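Local coordinates for fiber (Bovine adenovirus 4, PDB 4UE0), which builds the trimeric viral fibre, whose head domain probably attaches the virion to a receptor on the host cell, at the interface of chains A and B. Coordinates in Å, arbitrary orientation; residue numbers count along the deposited sequence, not the author numbering. Chains: chain A/B, Fiber.

The interface of chains A and B. Residues chain A 68-71, 117-118; chain B 42, 110, 113.
In the trimeric head of the adenovirus fibre, a loop glutamine of one subunit reaches between two strands of its neighbour's beta-sandwich, bonding to backbone groups at the start of strand 70-77 and in strand 114-120. B:Gln42 starts with CG in the crowded position between its own backbone N and carbonyl carbon (chi1 62°), then runs extended, so that its terminal amide arrives at the start of strand 70-77. There the amide uses both of its ends. B:Gln42 NE2 donates to the carbonyl O of A:Pro69, just before the strand, at 2.9 Å, nearly straight, meeting a lone pair of that oxygen in the carbonyl's plane and in the amide plane of B:Gln42. B:Gln42 OE1 accepts the backbone N-H of A:Tyr71, with N also at 2.9 Å, through a lone pair in the plane of the side-chain carbonyl. An amide side chain suits this place because it carries a donor and an acceptor together, and the pair of bonds fixes its flip. At the other end of the residue, the backbone N of B:Gln42 donates to A:Ser117 O at 2.9 Å, almost along the C=O axis.

A water bridges the two strands, bound to A:Tyr71 O and A:Ser117 N, and its O lies 2.8 Å from B:Gln42 OE1, a second partner for that atom. A:Ile118 lies alongside the glutamine, pointing the same way; its CG1 packs 3.4 Å from B:Gln42 CD, while its CD1 sits over the rim of one face of the A:Phe70 ring, backing the amide with hydrocarbon. B:Met110, its unbranched chain bent at chi2 and chi3, lays CG against A:Tyr71 CB at 4.0 Å and turns its methyl CE towards the poorly ordered A:Ser68. Small B:Ala113 lets its CB approach A:Ser117 CB to 3.8 Å.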
ATOM      1  N   SER A  68      -1.388 -17.376  11.052  1.00 26.71           N
ATOM      2  CA  SER A  68      -0.435 -16.788  10.100  1.00 24.88           C
ATOM      3  C   SER A  68       0.030 -15.409  10.568  1.00 18.90           C
ATOM      4  O   SER A  68      -0.793 -14.582  10.997  1.00 22.38           O
ATOM      5  CB  SER A  68      -1.032 -16.662   8.686  1.00 31.84           C
ATOM      6  OG  SER A  68      -0.915 -17.896   7.998  1.00 39.34           O
ATOM      7  N   PRO A  69       1.334 -15.133  10.442  1.00 16.75           N
ATOM      8  CA  PRO A  69       1.798 -13.764  10.652  1.00 14.71           C
ATOM      9  C   PRO A  69       1.268 -12.845   9.557  1.00 12.65           C
ATOM     10  O   PRO A  69       0.944 -13.308   8.447  1.00 14.44           O
ATOM     11  CB  PRO A  69       3.324 -13.884  10.571  1.00 17.88           C
ATOM     12  CG  PRO A  69       3.660 -15.302  10.528  1.00 25.83           C
ATOM     13  CD  PRO A  69       2.441 -16.034  10.077  1.00 20.41           C
ATOM     14  N   PHE A  70       1.242 -11.559   9.858  1.00 11.60           N
ATOM     15  CA  PHE A  70       1.019 -10.558   8.834  1.00 11.37           C
ATOM     16  C   PHE A  70       2.255 -10.483   7.935  1.00 10.42           C
ATOM     17  O   PHE A  70       3.384 -10.574   8.420  1.00 11.10           O
ATOM     18  CB  PHE A  70       0.766  -9.199   9.456  1.00 11.52           C
ATOM     19  CG  PHE A  70      -0.510  -9.096  10.232  1.00 12.47           C
ATOM     20  CD1 PHE A  70      -0.556  -9.365  11.593  1.00 14.46           C
ATOM     21  CD2 PHE A  70      -1.671  -8.653   9.617  1.00 12.71           C
ATOM     22  CE1 PHE A  70      -1.745  -9.261  12.289  1.00 16.27           C
ATOM     23  CE2 PHE A  70      -2.851  -8.526  10.331  1.00 14.06           C
ATOM     24  CZ  PHE A  70      -2.887  -8.835  11.656  1.00 15.37           C
ATOM     25  N   TYR A  71       2.019 -10.288   6.630  1.00 10.54           N
ATOM     26  CA  TYR A  71       3.110 -10.132   5.672  1.00 10.20           C
ATOM     27  C   TYR A  71       2.830  -8.906   4.807  1.00  9.69           C
ATOM     28  O   TYR A  71       1.803  -8.804   4.156  1.00 11.07           O
ATOM     29  CB  TYR A  71       3.296 -11.403   4.783  1.00 10.40           C
ATOM     30  CG  TYR A  71       4.351 -11.176   3.743  1.00  9.96           C
ATOM     31  CD1 TYR A  71       5.706 -11.044   4.093  1.00 10.06           C
ATOM     32  CD2 TYR A  71       4.000 -10.928   2.444  1.00  9.87           C
ATOM     33  CE1 TYR A  71       6.656 -10.684   3.176  1.00 10.36           C
ATOM     34  CE2 TYR A  71       4.952 -10.582   1.493  1.00 10.69           C
ATOM     35  CZ  TYR A  71       6.282 -10.406   1.866  1.00 10.02           C
ATOM     36  OH  TYR A  71       7.230 -10.001   0.964  1.00 11.41           O
ATOM     37  N   SER A 117      -2.944  -6.760   5.746  1.00 10.51           N
ATOM     38  CA  SER A 117      -4.356  -7.061   5.963  1.00 10.99           C
ATOM     39  C   SER A 117      -4.564  -8.567   5.922  1.00 10.81           C
ATOM     40  O   SER A 117      -4.131  -9.220   4.960  1.00 11.20           O
ATOM     41  CB  SER A 117      -5.218  -6.454   4.805  1.00 11.94           C
ATOM     42  OG  SER A 117      -6.573  -6.885   4.886  1.00 14.84           O
ATOM     43  N   ILE A 118      -5.242  -9.078   6.953  1.00 11.77           N
ATOM     44  CA  ILE A 118      -5.680 -10.466   7.015  1.00 11.29           C
ATOM     45  C   ILE A 118      -7.199 -10.477   7.106  1.00 12.42           C
ATOM     46  O   ILE A 118      -7.778  -9.747   7.901  1.00 14.08           O
ATOM     47  CB  ILE A 118      -5.066 -11.182   8.225  1.00 12.30           C
ATOM     48  CG1 ILE A 118      -3.598 -11.468   7.994  1.00 12.82           C
ATOM     49  CG2 ILE A 118      -5.783 -12.507   8.487  1.00 15.22           C
ATOM     50  CD1 ILE A 118      -2.849 -12.010   9.190  1.00 14.20           C
TER
ATOM     51  N   GLN B  42      -3.847 -10.437   2.347  1.00  9.41           N
ATOM     52  CA  GLN B  42      -2.799 -11.413   2.031  1.00  9.27           C
ATOM     53  C   GLN B  42      -3.444 -12.775   1.791  1.00  9.42           C
ATOM     54  O   GLN B  42      -4.501 -13.101   2.344  1.00 10.61           O
ATOM     55  CB  GLN B  42      -1.775 -11.503   3.162  1.00  9.88           C
ATOM     56  CG  GLN B  42      -2.304 -11.970   4.512  1.00 10.50           C
ATOM     57  CD  GLN B  42      -1.240 -11.859   5.568  1.00 10.95           C
ATOM     58  OE1 GLN B  42      -0.672 -10.790   5.789  1.00 11.28           O
ATOM     59  NE2 GLN B  42      -0.949 -12.959   6.215  1.00 12.53           N
ATOM     60  N   MET B 110       3.170 -16.808   1.326  1.00 10.68           N
ATOM     61  CA  MET B 110       2.205 -15.716   1.446  1.00 10.74           C
ATOM     62  C   MET B 110       2.485 -14.619   0.427  1.00 10.06           C
ATOM     63  O   MET B 110       3.636 -14.233   0.197  1.00 10.80           O
ATOM     64  CB  MET B 110       2.263 -15.115   2.845  1.00 11.04           C
ATOM     65  CG  MET B 110       1.005 -14.318   3.218  1.00 11.89           C
ATOM     66  SD  MET B 110      -0.479 -15.310   3.404  1.00 13.93           S
ATOM     67  CE  MET B 110      -0.100 -16.195   4.917  1.00 15.82           C
ATOM     68  N   ALA B 113      -0.922  -8.289   1.019  1.00  9.50           N
ATOM     69  CA  ALA B 113      -2.134  -7.548   0.688  1.00  9.30           C
ATOM     70  C   ALA B 113      -1.820  -6.418  -0.277  1.00  9.33           C
ATOM     71  O   ALA B 113      -0.738  -5.827  -0.234  1.00 11.03           O
ATOM     72  CB  ALA B 113      -2.712  -6.963   1.971  1.00 10.11           C
TER
HETATM   73  O   HOH W   1      -0.908  -8.373   4.403  1.00 11.78           O